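PDB 6IJ1: prenylcyclase from Actinoplanes teichomyceticus, which probably acts on isoprenoid substrates as a cyclase or prenyltransferase with an alpha-alpha toroid fold, although its exact reaction is uncertain. Local coordinates for residues D41-A46 and T94-R99; Q54-A59 and A336-A341; H76-W81 and A87-D92; A183-P186 and W190-Y193; D197-T202 and A223-G228. All blocks are in the same frame, centred on the assembly; numbering follows the deposited sequence.

Interaction 1: D41-A46 and T94-R99; sequences DDWITA and TGWVLR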
# COMPACT_ATOMS: atom_id res chain seq x y z
N ASP A 41 -3.78 7.35 -11.38
CA ASP A 41 -2.92 8.56 -11.30
C ASP A 41 -2.74 8.99 -9.83
O ASP A 41 -1.63 8.92 -9.36
CB ASP A 41 -3.39 9.71 -12.19
CG ASP A 41 -4.89 9.97 -12.19
OD1 ASP A 41 -5.56 9.62 -11.23
OD2 ASP A 41 -5.35 10.55 -13.17
N ASP A 42 -3.81 9.39 -9.16
CA ASP A 42 -3.70 9.94 -7.77
C ASP A 42 -3.10 8.92 -6.79
O ASP A 42 -2.17 9.28 -6.08
CB ASP A 42 -5.03 10.54 -7.31
CG ASP A 42 -5.44 11.72 -8.17
OD1 ASP A 42 -4.62 12.20 -8.93
OD2 ASP A 42 -6.57 12.15 -8.04
N TRP A 43 -3.65 7.72 -6.73
CA TRP A 43 -3.13 6.71 -5.82
C TRP A 43 -1.65 6.47 -6.06
O TRP A 43 -0.82 6.58 -5.15
CB TRP A 43 -3.95 5.43 -5.97
CG TRP A 43 -3.27 4.22 -5.37
CD1 TRP A 43 -2.59 4.13 -4.16
CD2 TRP A 43 -3.20 2.91 -5.96
NE1 TRP A 43 -2.13 2.83 -3.98
CE2 TRP A 43 -2.50 2.08 -5.07
CE3 TRP A 43 -3.67 2.37 -7.17
CZ2 TRP A 43 -2.23 0.72 -5.34
CZ3 TRP A 43 -3.44 1.01 -7.43
CH2 TRP A 43 -2.70 0.20 -6.54
N ILE A 44 -1.28 6.16 -7.32
CA ILE A 44 0.11 5.81 -7.59
C ILE A 44 1.04 7.00 -7.41
O ILE A 44 2.16 6.84 -6.93
CB ILE A 44 0.22 5.21 -9.02
CG1 ILE A 44 -0.49 3.85 -9.02
CG2 ILE A 44 1.65 5.05 -9.50
CD1 ILE A 44 0.17 2.77 -8.10
N THR A 45 0.61 8.20 -7.83
CA THR A 45 1.43 9.38 -7.60
C THR A 45 1.71 9.58 -6.12
O THR A 45 2.85 9.85 -5.75
CB THR A 45 0.70 10.60 -8.19
OG1 THR A 45 0.65 10.47 -9.63
CG2 THR A 45 1.42 11.90 -7.86
N ALA A 46 0.66 9.50 -5.29
CA ALA A 46 0.85 9.65 -3.85
C ALA A 46 1.78 8.56 -3.30
O ALA A 46 2.65 8.83 -2.47
CB ALA A 46 -0.48 9.60 -3.13
N THR A 94 -7.13 8.18 -0.58
CA THR A 94 -7.15 9.36 0.27
C THR A 94 -6.09 9.24 1.35
O THR A 94 -5.36 10.20 1.62
CB THR A 94 -8.52 9.50 0.87
OG1 THR A 94 -9.47 9.61 -0.23
CG2 THR A 94 -8.64 10.69 1.80
N GLY A 95 -5.99 8.06 1.95
CA GLY A 95 -4.97 7.87 2.99
C GLY A 95 -3.56 8.04 2.47
O GLY A 95 -2.71 8.63 3.16
N TRP A 96 -3.25 7.58 1.25
CA TRP A 96 -1.91 7.79 0.73
C TRP A 96 -1.60 9.28 0.50
O TRP A 96 -0.45 9.68 0.68
CB TRP A 96 -1.62 7.01 -0.59
CG TRP A 96 -1.64 5.53 -0.36
CD1 TRP A 96 -2.61 4.64 -0.73
CD2 TRP A 96 -0.65 4.79 0.33
NE1 TRP A 96 -2.30 3.37 -0.27
CE2 TRP A 96 -1.11 3.44 0.41
CE3 TRP A 96 0.57 5.14 0.92
CZ2 TRP A 96 -0.38 2.44 1.04
CZ3 TRP A 96 1.32 4.15 1.57
CH2 TRP A 96 0.81 2.80 1.63
N VAL A 97 -2.59 10.08 0.04
CA VAL A 97 -2.36 11.51 -0.12
C VAL A 97 -2.10 12.15 1.23
O VAL A 97 -1.17 12.96 1.37
CB VAL A 97 -3.55 12.16 -0.85
CG1 VAL A 97 -3.25 13.68 -0.96
CG2 VAL A 97 -3.70 11.51 -2.23
N LEU A 98 -2.94 11.85 2.22
CA LEU A 98 -2.72 12.46 3.55
C LEU A 98 -1.41 11.97 4.18
O LEU A 98 -0.72 12.75 4.86
CB LEU A 98 -3.88 12.15 4.48
CG LEU A 98 -5.20 12.82 4.01
CD1 LEU A 98 -6.41 12.22 4.63
CD2 LEU A 98 -5.10 14.34 4.42
N ARG A 99 -0.99 10.73 3.90
CA ARG A 99 0.32 10.30 4.37
C ARG A 99 1.45 11.11 3.76
O ARG A 99 2.41 11.46 4.46
CB ARG A 99 0.51 8.81 4.04
CG ARG A 99 1.92 8.29 4.35
CD ARG A 99 1.96 6.78 4.20
NE ARG A 99 3.35 6.32 4.02
CZ ARG A 99 4.12 5.91 5.01
NH1 ARG A 99 3.66 5.92 6.28
NH2 ARG A 99 5.35 5.51 4.72
O HOH W 1 1.99 8.47 0.26
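Trp43 and Trp96 lie side by side, pointing the same way, and CD1 of Trp43 comes within 3.5 Å of CD1 of Trp96. The two five-membered rings have centroids 5.0 Å apart and planes at 41°, so they meet obliquely. With chi1 at 164°, CG of Trp43 lies anti to the backbone N, which brings the end of the indole nearer to Trp96. One turn on, the CB of Ala46 fits between the neighbouring side chains, 3.8 Å from CB of Trp96 and 3.9 Å from CG2 of Val97. No direct hydrogen bond joins the segments, but water 1 donates to both Ala46 O and Trp96 O, at 2.8 Å from each. The short axes of 42-46 and 94-99 approach to 8.6 Å and run in the same general direction, crossing at 32°, as neighbouring helices of one layer do in an alpha-alpha toroid; helix 58-71, between them in the chain, touches Ala46 through Leu71 and Val97 through Met68. Behind the pair, CD1 of Ile44 sits over one face of the Trp43 ring. Trp96 is held by a bond from NE1 to Asp92 OD2 and by the edge-to-face ring of Tyr47, while Trp43 meets the rings of Tyr34 and His328. A bound imidazole about 4 Å from the Trp96 side chain is consistent with an aromatic-lined pocket beside it.

Interaction 2: Q54-A59 and A336-A341; sequences QLPHEA and ALRTAA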
# COMPACT_ATOMS: atom_id res chain seq x y z
N GLN A 54 11.30 10.22 1.42
CA GLN A 54 12.04 9.63 2.53
C GLN A 54 13.45 9.19 2.15
O GLN A 54 14.18 8.69 3.03
CB GLN A 54 11.29 8.43 3.07
CG GLN A 54 9.92 8.76 3.59
CD GLN A 54 9.19 7.49 3.99
OE1 GLN A 54 9.64 6.75 4.90
NE2 GLN A 54 8.12 7.15 3.26
N LEU A 55 13.86 9.31 0.89
CA LEU A 55 15.15 8.85 0.41
C LEU A 55 16.15 9.99 0.43
O LEU A 55 15.78 11.15 0.22
CB LEU A 55 15.04 8.30 -1.01
CG LEU A 55 14.07 7.09 -1.05
CD1 LEU A 55 13.98 6.56 -2.47
CD2 LEU A 55 14.49 5.99 -0.08
N PRO A 56 17.43 9.68 0.64
CA PRO A 56 18.45 10.75 0.75
C PRO A 56 18.99 11.17 -0.61
O PRO A 56 20.18 10.99 -0.93
CB PRO A 56 19.50 10.08 1.64
CG PRO A 56 19.48 8.62 1.18
CD PRO A 56 17.98 8.34 0.93
N HIS A 57 18.12 11.75 -1.43
CA HIS A 57 18.48 12.17 -2.78
C HIS A 57 17.67 13.43 -3.07
O HIS A 57 16.45 13.42 -3.00
CB HIS A 57 18.21 11.03 -3.81
CG HIS A 57 19.11 9.83 -3.63
ND1 HIS A 57 20.44 9.83 -4.02
CD2 HIS A 57 18.88 8.62 -3.07
CE1 HIS A 57 20.98 8.66 -3.72
NE2 HIS A 57 20.06 7.91 -3.14
N GLU A 58 18.36 14.54 -3.35
CA GLU A 58 17.63 15.79 -3.45
C GLU A 58 16.60 15.77 -4.57
O GLU A 58 15.50 16.34 -4.44
CB GLU A 58 18.62 16.96 -3.61
CG GLU A 58 19.49 16.91 -4.84
CD GLU A 58 20.48 18.09 -4.94
OE1 GLU A 58 20.40 19.03 -4.10
OE2 GLU A 58 21.34 18.06 -5.85
N ALA A 59 16.91 15.11 -5.70
CA ALA A 59 15.97 15.08 -6.81
C ALA A 59 14.71 14.27 -6.47
O ALA A 59 13.61 14.59 -6.96
CB ALA A 59 16.62 14.45 -8.05
N ALA A 336 11.84 -0.57 1.50
CA ALA A 336 12.49 -1.62 2.29
C ALA A 336 14.00 -1.42 2.34
O ALA A 336 14.61 -1.68 3.37
CB ALA A 336 12.16 -2.98 1.66
N LEU A 337 14.61 -1.04 1.22
CA LEU A 337 16.08 -0.90 1.23
C LEU A 337 16.48 0.24 2.18
O LEU A 337 17.48 0.10 2.87
CB LEU A 337 16.59 -0.70 -0.19
CG LEU A 337 16.54 -1.96 -1.05
CD1 LEU A 337 17.03 -1.68 -2.46
CD2 LEU A 337 17.35 -3.08 -0.42
N ARG A 338 15.69 1.31 2.21
CA ARG A 338 15.98 2.43 3.13
C ARG A 338 15.89 1.92 4.57
O ARG A 338 16.76 2.26 5.36
CB ARG A 338 15.02 3.59 2.86
CG ARG A 338 15.09 4.70 3.88
CD ARG A 338 16.11 5.74 3.47
NE ARG A 338 17.47 5.25 3.36
CZ ARG A 338 18.52 5.88 3.86
NH1 ARG A 338 18.36 7.02 4.50
NH2 ARG A 338 19.73 5.37 3.73
N THR A 339 14.88 1.11 4.86
CA THR A 339 14.69 0.54 6.22
C THR A 339 15.88 -0.35 6.58
O THR A 339 16.31 -0.31 7.72
CB THR A 339 13.38 -0.25 6.27
OG1 THR A 339 12.34 0.69 6.04
CG2 THR A 339 13.16 -0.96 7.58
N ALA A 340 16.36 -1.15 5.63
CA ALA A 340 17.50 -2.04 5.93
C ALA A 340 18.74 -1.21 6.26
O ALA A 340 19.45 -1.57 7.19
CB ALA A 340 17.75 -2.97 4.77
N ALA A 341 18.97 -0.13 5.51
CA ALA A 341 20.15 0.73 5.72
C ALA A 341 20.13 1.33 7.12
O ALA A 341 21.19 1.39 7.76
CB ALA A 341 20.20 1.80 4.66
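Leu55 and Arg338 bring their CA atoms to 7.0 Å where the turn between helices 42-52 and 58-71 faces the last helix, and Pro56 is the centre of an inverse gamma turn closed by a weak bond from His57 N to Leu55 O. Arg338 makes the whole contact from its side. Arg338 CB lies 3.8 Å from CD2 of Leu55, the two side chains sliding past each other in opposite directions. Farther out, Arg338 CD packs 3.6 Å from the backbone O of Gln54. Bends at chi2 (90°) and chi3 (-61°) bring one face of the Arg338 guanidinium against the ring of Pro56, with Pro56 CD offset toward the rim and 3.8 Å from Arg338 NH1. No hydrogen bond crosses between the segments; the flat cation is met by apolar ring carbons, at a partly buried margin of the protein. The amide of Gln54 is engaged beside this, with OE1 bonded to Gln335 NE2 and NE2 to Gly50 O. Leu55 also packs on Val18 of helix 10-23, which in turn meets Leu337 through Val14, while Ala340 rests on helix 265-278, so the contact lies where early helices of the chain adjoin the final helix 327-341.

Interaction 3: H76-W81 and A87-D92; sequences HDNGGW and APEDAD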
# COMPACT_ATOMS: atom_id res chain seq x y z
N HIS A 76 -11.49 15.85 -4.34
CA HIS A 76 -12.91 15.97 -4.66
C HIS A 76 -13.60 16.81 -3.61
O HIS A 76 -13.10 16.95 -2.47
CB HIS A 76 -13.54 14.56 -4.72
CG HIS A 76 -14.93 14.51 -5.29
ND1 HIS A 76 -16.07 14.79 -4.56
CD2 HIS A 76 -15.36 14.14 -6.53
CE1 HIS A 76 -17.13 14.62 -5.32
NE2 HIS A 76 -16.73 14.22 -6.52
N ASP A 77 -14.78 17.37 -3.96
CA ASP A 77 -15.55 18.10 -2.94
C ASP A 77 -15.92 17.25 -1.72
O ASP A 77 -16.15 17.78 -0.62
CB ASP A 77 -16.86 18.63 -3.53
CG ASP A 77 -16.65 19.72 -4.58
OD1 ASP A 77 -15.56 20.36 -4.63
OD2 ASP A 77 -17.61 19.96 -5.35
N ASN A 78 -15.98 15.91 -1.87
CA ASN A 78 -16.27 15.02 -0.75
C ASN A 78 -15.04 14.82 0.16
O ASN A 78 -15.16 14.13 1.17
CB ASN A 78 -16.83 13.65 -1.21
CG ASN A 78 -15.88 12.82 -2.08
OD1 ASN A 78 -14.66 12.99 -2.07
ND2 ASN A 78 -16.47 11.91 -2.89
N GLY A 79 -13.90 15.39 -0.21
CA GLY A 79 -12.70 15.33 0.61
C GLY A 79 -11.70 14.28 0.15
O GLY A 79 -10.58 14.27 0.64
N GLY A 80 -12.06 13.44 -0.83
CA GLY A 80 -11.29 12.26 -1.17
C GLY A 80 -10.51 12.33 -2.47
O GLY A 80 -10.63 13.26 -3.30
N TRP A 81 -9.68 11.30 -2.67
CA TRP A 81 -8.97 11.04 -3.93
C TRP A 81 -9.28 9.63 -4.38
O TRP A 81 -9.94 8.89 -3.66
CB TRP A 81 -7.49 11.20 -3.73
CG TRP A 81 -7.02 12.64 -3.59
CD1 TRP A 81 -6.41 13.41 -4.56
CD2 TRP A 81 -6.99 13.41 -2.36
NE1 TRP A 81 -6.07 14.66 -3.99
CE2 TRP A 81 -6.40 14.65 -2.68
CE3 TRP A 81 -7.40 13.15 -1.05
CZ2 TRP A 81 -6.19 15.65 -1.70
CZ3 TRP A 81 -7.21 14.17 -0.06
CH2 TRP A 81 -6.61 15.38 -0.42
N ALA A 87 -13.03 5.92 -11.20
CA ALA A 87 -13.46 5.27 -9.99
C ALA A 87 -13.99 6.29 -8.98
O ALA A 87 -13.59 7.45 -9.01
CB ALA A 87 -12.25 4.52 -9.36
N PRO A 88 -14.90 5.88 -8.08
CA PRO A 88 -15.29 6.74 -6.97
C PRO A 88 -14.11 6.94 -6.02
O PRO A 88 -13.17 6.13 -6.00
CB PRO A 88 -16.42 5.96 -6.28
CG PRO A 88 -16.21 4.57 -6.65
CD PRO A 88 -15.45 4.52 -7.96
N GLU A 89 -14.15 8.05 -5.28
CA GLU A 89 -13.09 8.24 -4.27
C GLU A 89 -13.11 7.13 -3.22
O GLU A 89 -14.15 6.55 -2.90
CB GLU A 89 -13.25 9.61 -3.60
CG GLU A 89 -12.93 10.79 -4.56
CD GLU A 89 -13.97 10.91 -5.70
OE1 GLU A 89 -15.17 10.85 -5.43
OE2 GLU A 89 -13.53 11.03 -6.86
N ASP A 90 -11.92 6.82 -2.69
CA ASP A 90 -11.82 5.69 -1.77
C ASP A 90 -10.85 6.04 -0.64
O ASP A 90 -10.02 6.96 -0.74
CB ASP A 90 -11.33 4.42 -2.49
CG ASP A 90 -9.87 4.50 -2.85
OD1 ASP A 90 -9.51 5.00 -3.95
OD2 ASP A 90 -9.06 4.00 -2.03
N ALA A 91 -11.04 5.33 0.47
CA ALA A 91 -10.26 5.63 1.69
C ALA A 91 -8.80 5.32 1.53
O ALA A 91 -7.96 5.97 2.17
CB ALA A 91 -10.80 4.82 2.87
N ASP A 92 -8.43 4.30 0.73
CA ASP A 92 -7.00 4.01 0.64
C ASP A 92 -6.26 5.10 -0.14
O ASP A 92 -5.25 5.63 0.34
CB ASP A 92 -6.81 2.63 -0.02
CG ASP A 92 -5.42 2.06 0.22
OD1 ASP A 92 -4.99 2.00 1.40
OD2 ASP A 92 -4.72 1.76 -0.77
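Glu89 lies along the loop of His76 to Trp81 from CB to carboxylate. Glu89 CB is 3.4 Å from Trp81 O; a side chain on Gly80 would collide here. Glu89 CG packs 3.5 Å from the Gly80 carbonyl C, and a bend at chi2 (68°) then turns the chain over the His76 imidazole. Glu89 CD approaches His76 CD2 to 3.6 Å, with carboxylate and ring planes 24° apart, and OE1 hangs over the same ring, offset toward its rim. Glu89 OE1 also accepts from Asn78 ND2 at 3.0 Å, met on its anti side, while OE2 is bonded to Asn82 ND2. The loop fits a QW motif, as in the triterpene cyclases: Gln75 and Trp81 bracket the turn, their side chains touch, and Trp81 NE1 bonds to Leu71 O at the end of helix 58-71. Within it, Asn78 OD1 accepts from Gly80 N, an Asx turn, and His76 ND1 takes Asn78 N in its ring plane, fixing the imidazole. Asp90 N donates to Trp81 O at 3.0 Å, tying the loop to the start of helix 91-104. Asp90 is the N-cap there: OD1 bonds to Ser93 OG, and OD2 accepts a weak bond from Asp92 N.

Interaction 4: A183-P186 and W190-Y193; sequences AQRP and WPAY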
# COMPACT_ATOMS: atom_id res chain seq x y z
N ALA A 183 -7.73 -7.66 14.51
CA ALA A 183 -7.70 -8.42 13.27
C ALA A 183 -6.39 -9.22 13.07
O ALA A 183 -6.28 -9.97 12.07
CB ALA A 183 -7.92 -7.45 12.11
N GLN A 184 -5.40 -9.07 13.93
CA GLN A 184 -4.17 -9.83 13.77
C GLN A 184 -4.45 -11.31 13.99
O GLN A 184 -5.18 -11.68 14.91
CB GLN A 184 -3.10 -9.37 14.78
CG GLN A 184 -1.74 -9.95 14.51
CD GLN A 184 -0.68 -9.46 15.48
OE1 GLN A 184 -1.02 -8.97 16.60
NE2 GLN A 184 0.58 -9.56 15.09
N ARG A 185 -3.90 -12.15 13.14
CA ARG A 185 -4.10 -13.59 13.30
C ARG A 185 -3.17 -14.11 14.38
O ARG A 185 -2.15 -13.49 14.67
CB ARG A 185 -3.81 -14.31 11.96
CG ARG A 185 -4.74 -13.85 10.83
CD ARG A 185 -6.10 -14.51 10.93
NE ARG A 185 -7.11 -14.14 9.90
CZ ARG A 185 -7.04 -14.44 8.61
NH1 ARG A 185 -5.96 -15.05 8.10
NH2 ARG A 185 -8.03 -14.09 7.79
N PRO A 186 -3.50 -15.26 14.99
CA PRO A 186 -2.63 -15.81 16.04
C PRO A 186 -1.25 -16.17 15.55
O PRO A 186 -0.32 -16.20 16.38
CB PRO A 186 -3.35 -17.08 16.48
CG PRO A 186 -4.73 -16.95 16.02
CD PRO A 186 -4.70 -16.05 14.77
N TRP A 190 -1.34 -10.12 9.46
CA TRP A 190 -2.66 -9.61 9.18
C TRP A 190 -3.08 -10.01 7.78
O TRP A 190 -2.26 -9.96 6.88
CB TRP A 190 -2.70 -8.09 9.24
CG TRP A 190 -2.73 -7.48 10.65
CD1 TRP A 190 -3.87 -7.10 11.31
CD2 TRP A 190 -1.63 -7.17 11.52
NE1 TRP A 190 -3.55 -6.56 12.53
CE2 TRP A 190 -2.19 -6.60 12.71
CE3 TRP A 190 -0.25 -7.38 11.46
CZ2 TRP A 190 -1.42 -6.17 13.78
CZ3 TRP A 190 0.55 -6.90 12.52
CH2 TRP A 190 -0.06 -6.32 13.68
N PRO A 191 -4.34 -10.30 7.58
CA PRO A 191 -4.83 -10.59 6.24
C PRO A 191 -5.07 -9.30 5.46
O PRO A 191 -5.14 -8.22 6.02
CB PRO A 191 -6.16 -11.30 6.55
CG PRO A 191 -6.65 -10.54 7.73
CD PRO A 191 -5.42 -10.37 8.59
N ALA A 192 -5.19 -9.44 4.13
CA ALA A 192 -5.43 -8.31 3.23
C ALA A 192 -6.70 -8.61 2.45
O ALA A 192 -7.01 -9.77 2.18
CB ALA A 192 -4.29 -8.12 2.23
N TYR A 193 -7.43 -7.56 2.08
CA TYR A 193 -8.56 -7.73 1.19
C TYR A 193 -8.13 -7.63 -0.25
O TYR A 193 -8.39 -8.56 -1.04
CB TYR A 193 -9.62 -6.67 1.51
CG TYR A 193 -10.95 -6.84 0.76
CD1 TYR A 193 -11.90 -7.81 1.17
CD2 TYR A 193 -11.26 -6.00 -0.33
CE1 TYR A 193 -13.14 -7.89 0.48
CE2 TYR A 193 -12.51 -6.08 -0.99
CZ TYR A 193 -13.41 -7.05 -0.56
OH TYR A 193 -14.61 -7.09 -1.25
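The contact of Gln184 with Trp190 is a stack of an amide on an indole inside a single surface loop, between helices 173-182 and 198-209. Gln184, Gly188 and Trp190 follow the spacing of the QW motif known from triterpene cyclases. The amide and ring planes differ by only 7°. CG of Gln184 stands over the centre of the six-membered ring as a CH-pi contact, 3.8 Å from its centroid, CB lies 3.6 Å from Trp190 CE2, and NE2 reaches 3.6 Å from Trp190 CH2. A chi1 of -170° turns CG of Gln184 away from the backbone N, and the extended chain beyond runs across the indole without lifting from it. Ala183 CB adds a looser touch, 4.1 Å from Trp190 CD1. Next along, the guanidinium of Arg185 turns a face to Pro191, whose CB is 3.6 Å from NH2, and Pro191 CD packs 3.6 Å from Ala183 O. Replacing Trp190 with a leucine would probably deprive the Gln184 amide of its flat support and leave Leu180 O without the NE1 donor it now has. No hydrogen bond crosses the contact: Gln184 NE2 instead donates to Gly188 O and Ala218 O, toward helix 216-229. The amide is thus fixed in two ways, flat on the ring by dispersion and, through NE2, by bonds to two backbone carbonyls.

Interaction 5: D197-T202 and A223-G228; sequences DPELST and ARWAAG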
# COMPACT_ATOMS: atom_id res chain seq x y z
N ASP A 197 -0.68 -10.99 -1.19
CA ASP A 197 0.40 -11.23 -0.24
C ASP A 197 0.03 -10.63 1.11
O ASP A 197 -0.05 -9.41 1.22
CB ASP A 197 1.69 -10.59 -0.75
CG ASP A 197 2.12 -11.14 -2.10
OD1 ASP A 197 2.22 -12.38 -2.26
OD2 ASP A 197 2.37 -10.33 -3.02
N PRO A 198 -0.15 -11.44 2.16
CA PRO A 198 -0.40 -10.87 3.50
C PRO A 198 0.78 -10.11 4.03
O PRO A 198 0.62 -9.36 5.01
CB PRO A 198 -0.71 -12.10 4.35
CG PRO A 198 0.04 -13.22 3.67
CD PRO A 198 -0.14 -12.90 2.17
N GLU A 199 1.97 -10.25 3.41
CA GLU A 199 3.06 -9.36 3.78
C GLU A 199 2.68 -7.89 3.63
O GLU A 199 3.26 -7.04 4.32
CB GLU A 199 4.29 -9.65 2.91
CG GLU A 199 4.95 -11.06 3.16
CD GLU A 199 4.23 -12.22 2.48
OE1 GLU A 199 3.18 -12.06 1.84
OE2 GLU A 199 4.74 -13.36 2.67
N LEU A 200 1.80 -7.53 2.69
CA LEU A 200 1.46 -6.13 2.51
C LEU A 200 0.69 -5.60 3.70
O LEU A 200 1.13 -4.59 4.29
CB LEU A 200 0.68 -5.99 1.19
CG LEU A 200 0.13 -4.62 0.80
CD1 LEU A 200 -1.13 -4.09 1.68
CD2 LEU A 200 1.23 -3.58 0.74
N SER A 201 -0.41 -6.26 4.10
CA SER A 201 -1.16 -5.77 5.26
C SER A 201 -0.30 -5.81 6.51
O SER A 201 -0.35 -4.90 7.34
CB SER A 201 -2.43 -6.61 5.44
OG SER A 201 -2.12 -8.01 5.15
N THR A 202 0.55 -6.84 6.62
CA THR A 202 1.37 -6.98 7.84
C THR A 202 2.39 -5.87 7.95
O THR A 202 2.59 -5.28 9.06
CB THR A 202 2.02 -8.38 7.86
OG1 THR A 202 0.97 -9.34 7.81
CG2 THR A 202 2.87 -8.60 9.13
N ALA A 223 6.78 -9.52 13.52
CA ALA A 223 8.18 -9.59 13.05
C ALA A 223 8.61 -11.05 13.00
O ALA A 223 9.32 -11.43 12.08
CB ALA A 223 9.07 -8.79 13.97
N ARG A 224 8.19 -11.83 13.99
CA ARG A 224 8.55 -13.24 14.02
C ARG A 224 7.90 -14.00 12.86
O ARG A 224 8.55 -14.83 12.21
CB ARG A 224 8.15 -13.88 15.35
CG ARG A 224 9.18 -13.53 16.45
CD ARG A 224 8.56 -13.25 17.82
NE ARG A 224 9.69 -13.17 18.76
CZ ARG A 224 10.36 -12.06 19.03
NH1 ARG A 224 10.00 -10.90 18.43
NH2 ARG A 224 11.43 -12.08 19.89
N TRP A 225 6.63 -13.71 12.56
CA TRP A 225 5.98 -14.33 11.40
C TRP A 225 6.77 -14.00 10.13
O TRP A 225 7.07 -14.89 9.29
CB TRP A 225 4.54 -13.82 11.29
CG TRP A 225 3.87 -14.25 10.03
CD1 TRP A 225 3.23 -15.44 9.79
CD2 TRP A 225 3.76 -13.48 8.82
NE1 TRP A 225 2.74 -15.48 8.49
CE2 TRP A 225 3.08 -14.30 7.88
CE3 TRP A 225 4.22 -12.23 8.42
CZ2 TRP A 225 2.82 -13.87 6.56
CZ3 TRP A 225 3.92 -11.78 7.09
CH2 TRP A 225 3.19 -12.59 6.21
N ALA A 226 7.09 -12.72 9.95
CA ALA A 226 7.76 -12.27 8.72
C ALA A 226 9.14 -12.88 8.60
O ALA A 226 9.56 -13.22 7.48
CB ALA A 226 7.82 -10.74 8.68
N ALA A 227 9.89 -13.00 9.72
CA ALA A 227 11.24 -13.54 9.59
C ALA A 227 11.20 -14.98 9.09
O ALA A 227 12.09 -15.39 8.33
CB ALA A 227 11.95 -13.46 10.96
N GLY A 228 10.16 -15.73 9.46
CA GLY A 228 10.02 -17.11 9.01
C GLY A 228 9.67 -17.24 7.54
O GLY A 228 9.78 -18.36 7.00
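The short helical pieces 198-202 and 223-228 run roughly antiparallel, at 150°, with axes 11.3 Å apart, and Trp225 bridges this wide separation to Pro198, Glu199 and Thr202; the nearest CA atoms are those of Glu199 and Ala226. Because helices 198-209 and 216-229 follow each other in the chain, this is an antiparallel helical hairpin of the kind that builds alpha-alpha toroids. Chi1 of 172° swings the indole of Trp225 away from its own backbone N and sends the six-membered ring out toward the opposite helix, where it meets each partner obliquely. CZ2 of Trp225 is 4.1 Å from Pro198 CG, at the less buried end. CH2 of Trp225 approaches Glu199 CG to 3.8 Å, and the charge of the carboxylate beyond is met by Arg229, through a salt bridge to OE2 of Glu199. Thr202 closes the other end: its CG2 is 3.9 Å from Trp225 CE3, and its OG1 is 3.9 Å from Trp225 CZ3. OG1 also bonds to Trp190 N, joining the hairpin to the loop before it. A glycine in place of Thr202 is likely to open a gap beside CE3 and CZ3 and to leave Trp190 N without its acceptor. The hydroxyl is turned back onto its own helix as well: Pro198 O accepts from Thr202 N and from Thr202 OG1, the latter at 2.8 Å and 39° out of the carbonyl plane.

Overall arrangement
Interaction 1 is the most buried of the five, a meeting of tryptophans, alanine and valine with a water between the backbones, whereas interaction 4 lies at the surface and interactions 2, 3 and 5 are partly buried. Interactions 1 and 3 share helix 91-104 and meet where Thr94 OG1 bonds to Trp81 N. On the opposite side of the chain's centre from interaction 1, interactions 4 and 5 are joined where Trp190 O meets Ser201 OG. Interactions 3 and 4 both involve QW-type loops, but the first ties its loop to a helix start by hydrogen bonds and the second relies on stacking. Interaction 2, at the margin, joins far-separated parts of the chain through apolar packing around one arginine.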